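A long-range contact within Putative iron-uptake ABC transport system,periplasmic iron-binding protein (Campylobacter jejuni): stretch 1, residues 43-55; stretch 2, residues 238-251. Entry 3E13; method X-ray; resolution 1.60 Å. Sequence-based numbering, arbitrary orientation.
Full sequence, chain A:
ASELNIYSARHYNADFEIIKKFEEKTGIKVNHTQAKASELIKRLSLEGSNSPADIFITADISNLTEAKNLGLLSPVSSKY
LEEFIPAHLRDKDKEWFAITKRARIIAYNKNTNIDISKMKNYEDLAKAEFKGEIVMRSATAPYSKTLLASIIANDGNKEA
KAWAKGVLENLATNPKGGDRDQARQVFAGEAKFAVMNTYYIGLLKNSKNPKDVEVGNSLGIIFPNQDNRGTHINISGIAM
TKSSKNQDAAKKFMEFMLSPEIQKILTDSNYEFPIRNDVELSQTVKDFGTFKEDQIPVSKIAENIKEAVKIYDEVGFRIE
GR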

# COMPACT_ATOMS: atom_id res chain seq x y z
N ARG A 43 -19.72 -0.89 2.70
CA ARG A 43 -20.38 -0.66 3.97
C ARG A 43 -20.59 0.82 4.27
O ARG A 43 -21.66 1.24 4.72
CB ARG A 43 -19.53 -1.30 5.05
CG ARG A 43 -20.01 -1.21 6.41
CD ARG A 43 -19.29 -2.22 7.33
NE ARG A 43 -19.67 -1.98 8.70
CZ ARG A 43 -19.19 -2.62 9.74
NH1 ARG A 43 -18.27 -3.55 9.60
NH2 ARG A 43 -19.63 -2.30 10.92
N LEU A 44 -19.55 1.64 4.09
CA LEU A 44 -19.75 3.06 4.26
C LEU A 44 -20.84 3.66 3.36
O LEU A 44 -21.57 4.56 3.78
CB LEU A 44 -18.43 3.80 4.03
CG LEU A 44 -17.39 3.65 5.15
CD1 LEU A 44 -16.00 4.11 4.64
CD2 LEU A 44 -17.82 4.45 6.36
N SER A 45 -20.91 3.20 2.12
CA SER A 45 -21.94 3.66 1.18
C SER A 45 -23.34 3.29 1.64
O SER A 45 -24.21 4.17 1.60
CB SER A 45 -21.70 3.16 -0.26
OG SER A 45 -20.54 3.77 -0.81
N LEU A 46 -23.54 2.03 2.04
CA LEU A 46 -24.85 1.57 2.51
C LEU A 46 -25.26 2.19 3.84
O LEU A 46 -26.42 2.52 4.04
CB LEU A 46 -24.89 0.04 2.59
CG LEU A 46 -24.91 -0.60 1.20
CD1 LEU A 46 -24.54 -2.07 1.33
CD2 LEU A 46 -26.24 -0.37 0.43
N GLU A 47 -24.30 2.39 4.75
CA GLU A 47 -24.58 2.94 6.06
C GLU A 47 -24.85 4.43 5.96
O GLU A 47 -25.68 4.96 6.70
CB GLU A 47 -23.41 2.64 7.02
CG GLU A 47 -23.27 1.16 7.38
CD GLU A 47 -22.07 0.83 8.26
OE1 GLU A 47 -21.25 1.73 8.54
OE2 GLU A 47 -21.94 -0.34 8.64
N GLY A 48 -24.17 5.09 5.01
CA GLY A 48 -24.37 6.49 4.71
C GLY A 48 -24.17 7.36 5.94
O GLY A 48 -23.28 7.12 6.78
N SER A 49 -25.05 8.35 6.08
CA SER A 49 -24.96 9.29 7.18
C SER A 49 -25.15 8.64 8.55
O SER A 49 -24.67 9.18 9.56
CB SER A 49 -25.97 10.44 6.97
OG SER A 49 -27.28 9.97 7.07
N ASN A 50 -25.77 7.47 8.56
CA ASN A 50 -26.00 6.69 9.77
C ASN A 50 -24.81 5.89 10.24
O ASN A 50 -24.87 5.27 11.29
CB ASN A 50 -27.15 5.71 9.57
CG ASN A 50 -28.49 6.40 9.62
OD1 ASN A 50 -29.12 6.63 8.59
ND2 ASN A 50 -28.94 6.74 10.83
N SER A 51 -23.74 5.84 9.46
CA SER A 51 -22.61 5.04 9.85
C SER A 51 -22.05 5.55 11.18
O SER A 51 -21.94 6.75 11.38
CB SER A 51 -21.50 5.12 8.83
OG SER A 51 -20.50 4.19 9.14
N PRO A 52 -21.68 4.64 12.07
CA PRO A 52 -20.92 5.07 13.26
C PRO A 52 -19.49 5.47 12.92
O PRO A 52 -18.83 6.06 13.75
CB PRO A 52 -20.89 3.82 14.14
CG PRO A 52 -21.71 2.77 13.47
CD PRO A 52 -22.00 3.21 12.08
N ALA A 53 -18.98 5.06 11.75
CA ALA A 53 -17.58 5.38 11.41
C ALA A 53 -17.25 6.83 11.60
O ALA A 53 -17.99 7.75 11.20
CB ALA A 53 -17.27 4.98 9.97
N ASP A 54 -16.05 7.07 12.15
CA ASP A 54 -15.42 8.37 12.20
C ASP A 54 -14.21 8.51 11.26
O ASP A 54 -13.93 9.59 10.77
CB ASP A 54 -14.91 8.66 13.61
CG ASP A 54 -16.01 8.72 14.63
OD1 ASP A 54 -16.88 9.59 14.48
OD2 ASP A 54 -16.07 7.91 15.56
N ILE A 55 -13.54 7.38 11.02
CA ILE A 55 -12.25 7.36 10.33
C ILE A 55 -12.24 6.17 9.36
O ILE A 55 -12.69 5.06 9.71
CB ILE A 55 -11.08 7.24 11.37
CG1 ILE A 55 -10.91 8.53 12.18
CG2 ILE A 55 -9.80 6.74 10.72
CD1 ILE A 55 -10.19 9.63 11.45
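Stretch 2, residues 238-251: IAMTKSSKNQDAAK

How does stretch 2 run against stretch 1? It enters at Ile238, already within a strand, turns through a type I beta turn from Thr241 to Ser244, and begins a helix at Gln247. Stretch 1 comes out of its helix at Gly48, whose positive phi of 56° suits glycine, and reaches the sheet at Ile55. There the strands are antiparallel: Ile55 and Met240 form a non-hydrogen-bonded pair, their CA atoms 4.6 Å apart. Just beside that pair, Thr241 N donates to Asp54 O at 3.0 Å with an angle of 165°. At the turn the backbones come closer still, with Asp54 CA 4.0 Å from Ser244 CA.

Why do the side chains of Thr241 and Ser243 both take chi1 p? Both CA-to-CB bonds point toward stretch 1, and at 53° and 62° the two hydroxyls converge on one carbonyl. Thr241 OG1 donates to Ala53 O at 2.7 Å, and Ser243 OG donates to the same Ala53 O at 2.8 Å. The same rotamer sends Thr241 CG2 to within 4.1 Å of Leu44 CD2. Ser243 CB, meanwhile, packs 3.5 Å from Gly48 O and 3.5 Å from Ser51 O.

What does the side chain of Asp54 do, given that its CA-to-CB bond points away? With chi1 m (-63°) and chi2 -62°, its carboxylate comes back to stretch 2 and gathers donors from the end of the turn and the two residues after it. Asp54 OD1 accepts from Ser244 OG at 2.8 Å and from Asn246 N at 3.0 Å, with a weak bond from Lys245 N at 3.2 Å. Ser244 meets it with chi1 t (-177°). Asn246, with chi1 m and chi2 -58°, sends ND2 to Asp54 OD2 at 2.9 Å, nearly linear at 176°. Asn246 occupies the N-cap position, yet its side chain makes no capping bond, and its ND2 is bonded to Asp54. A water also links Asp54 OD1, at 2.8 Å, to Lys245 N, at 2.9 Å.

Where does the contact become apolar? It does so around Ile55, whose chi angles are both m (-71° and -78°). This conformation carries CD1 to the new helix, 3.7 Å from Ala250 CB, whose CA-to-CB bond points toward stretch 1. Ile55 CG2 lies 3.8 Å from CG1 of Ile238, which is extended with both chi angles t. On the backbone of the same residue, Ile55 CA makes a CA-H...O contact with Ala239 O at 3.3 Å.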

# COMPACT_ATOMS: atom_id res chain seq x y z
N ILE A 238 -5.34 8.14 5.44
CA ILE A 238 -6.40 8.27 6.44
C ILE A 238 -7.30 9.44 6.10
O ILE A 238 -6.89 10.41 5.48
CB ILE A 238 -5.79 8.44 7.88
CG1 ILE A 238 -6.84 8.32 9.00
CG2 ILE A 238 -5.03 9.75 8.00
CD1 ILE A 238 -6.28 8.06 10.36
N ALA A 239 -8.57 9.29 6.45
CA ALA A 239 -9.61 10.26 6.19
C ALA A 239 -10.67 10.23 7.31
O ALA A 239 -10.89 9.17 7.92
CB ALA A 239 -10.35 9.92 4.90
N MET A 240 -11.27 11.39 7.57
CA MET A 240 -12.49 11.50 8.35
C MET A 240 -13.70 11.23 7.48
O MET A 240 -13.78 11.73 6.40
CB MET A 240 -12.59 12.88 8.97
CG MET A 240 -13.72 12.96 10.04
SD MET A 240 -13.81 14.54 10.85
CE MET A 240 -14.36 15.48 9.67
N THR A 241 -14.62 10.43 7.97
CA THR A 241 -15.85 10.16 7.23
C THR A 241 -16.86 11.29 7.40
O THR A 241 -16.92 11.94 8.45
CB THR A 241 -16.47 8.85 7.65
OG1 THR A 241 -16.63 8.82 9.08
CG2 THR A 241 -15.56 7.71 7.33
N LYS A 242 -17.68 11.48 6.36
CA LYS A 242 -18.76 12.46 6.41
C LYS A 242 -19.75 12.09 7.54
O LYS A 242 -20.41 12.97 8.10
CB LYS A 242 -19.47 12.47 5.04
CG LYS A 242 -20.57 13.46 4.88
CD LYS A 242 -21.00 13.53 3.43
CE LYS A 242 -20.02 14.20 2.49
NZ LYS A 242 -20.59 14.03 1.07
N SER A 243 -19.80 10.82 7.91
CA SER A 243 -20.70 10.30 8.94
C SER A 243 -20.21 10.56 10.35
O SER A 243 -20.95 10.38 11.31
CB SER A 243 -20.87 8.79 8.78
OG SER A 243 -19.66 8.07 8.95
N SER A 244 -18.93 10.93 10.48
CA SER A 244 -18.32 11.13 11.79
C SER A 244 -19.09 12.04 12.73
O SER A 244 -19.37 13.22 12.38
CB SER A 244 -16.91 11.75 11.64
OG SER A 244 -16.38 11.85 12.93
N LYS A 245 -19.43 11.48 13.91
CA LYS A 245 -20.04 12.26 14.98
C LYS A 245 -19.05 12.56 16.10
O LYS A 245 -19.39 13.34 17.01
CB LYS A 245 -21.29 11.55 15.55
CG LYS A 245 -22.43 11.30 14.52
CD LYS A 245 -22.98 12.56 13.91
CE LYS A 245 -24.56 12.60 13.86
NZ LYS A 245 -25.16 13.88 14.44
N ASN A 246 -17.86 11.97 16.04
CA ASN A 246 -16.79 12.22 17.00
C ASN A 246 -15.65 12.93 16.27
O ASN A 246 -14.55 12.43 16.23
CB ASN A 246 -16.31 10.89 17.59
CG ASN A 246 -17.46 10.09 18.24
OD1 ASN A 246 -18.13 10.58 19.16
ND2 ASN A 246 -17.65 8.86 17.80
N GLN A 247 -15.95 14.08 15.66
CA GLN A 247 -15.02 14.75 14.76
C GLN A 247 -13.77 15.26 15.44
O GLN A 247 -12.68 15.22 14.83
CB GLN A 247 -15.71 15.85 13.96
CG GLN A 247 -16.81 15.26 13.09
CD GLN A 247 -17.26 16.17 12.00
OE1 GLN A 247 -16.82 17.32 11.91
NE2 GLN A 247 -18.17 15.68 11.18
N ASP A 248 -13.90 15.71 16.69
CA ASP A 248 -12.70 16.18 17.43
C ASP A 248 -11.71 15.00 17.64
O ASP A 248 -10.49 15.11 17.44
CB ASP A 248 -13.11 16.81 18.76
CG ASP A 248 -11.92 17.39 19.51
OD1 ASP A 248 -11.60 16.87 20.58
OD2 ASP A 248 -11.24 18.32 19.04
N ALA A 249 -12.23 13.86 18.07
CA ALA A 249 -11.42 12.69 18.28
C ALA A 249 -10.80 12.23 16.95
O ALA A 249 -9.67 11.80 16.90
CB ALA A 249 -12.27 11.58 18.87
N ALA A 250 -11.55 12.33 15.85
CA ALA A 250 -11.08 11.89 14.57
C ALA A 250 -9.86 12.72 14.14
O ALA A 250 -8.86 12.17 13.73
CB ALA A 250 -12.19 11.98 13.55
N LYS A 251 -9.96 14.02 14.30
CA LYS A 251 -8.91 14.96 13.93
C LYS A 251 -7.70 14.72 14.82
O LYS A 251 -6.56 14.73 14.32
CB LYS A 251 -9.42 16.41 13.95
CG LYS A 251 -10.49 16.66 12.93
CD LYS A 251 -11.05 18.05 12.94
CE LYS A 251 -12.34 18.10 12.14
NZ LYS A 251 -13.01 19.48 12.32
O HOH W 1 -23.74 11.78 10.91
O HOH W 2 -23.35 9.02 12.25
O HOH W 3 -19.52 8.64 14.61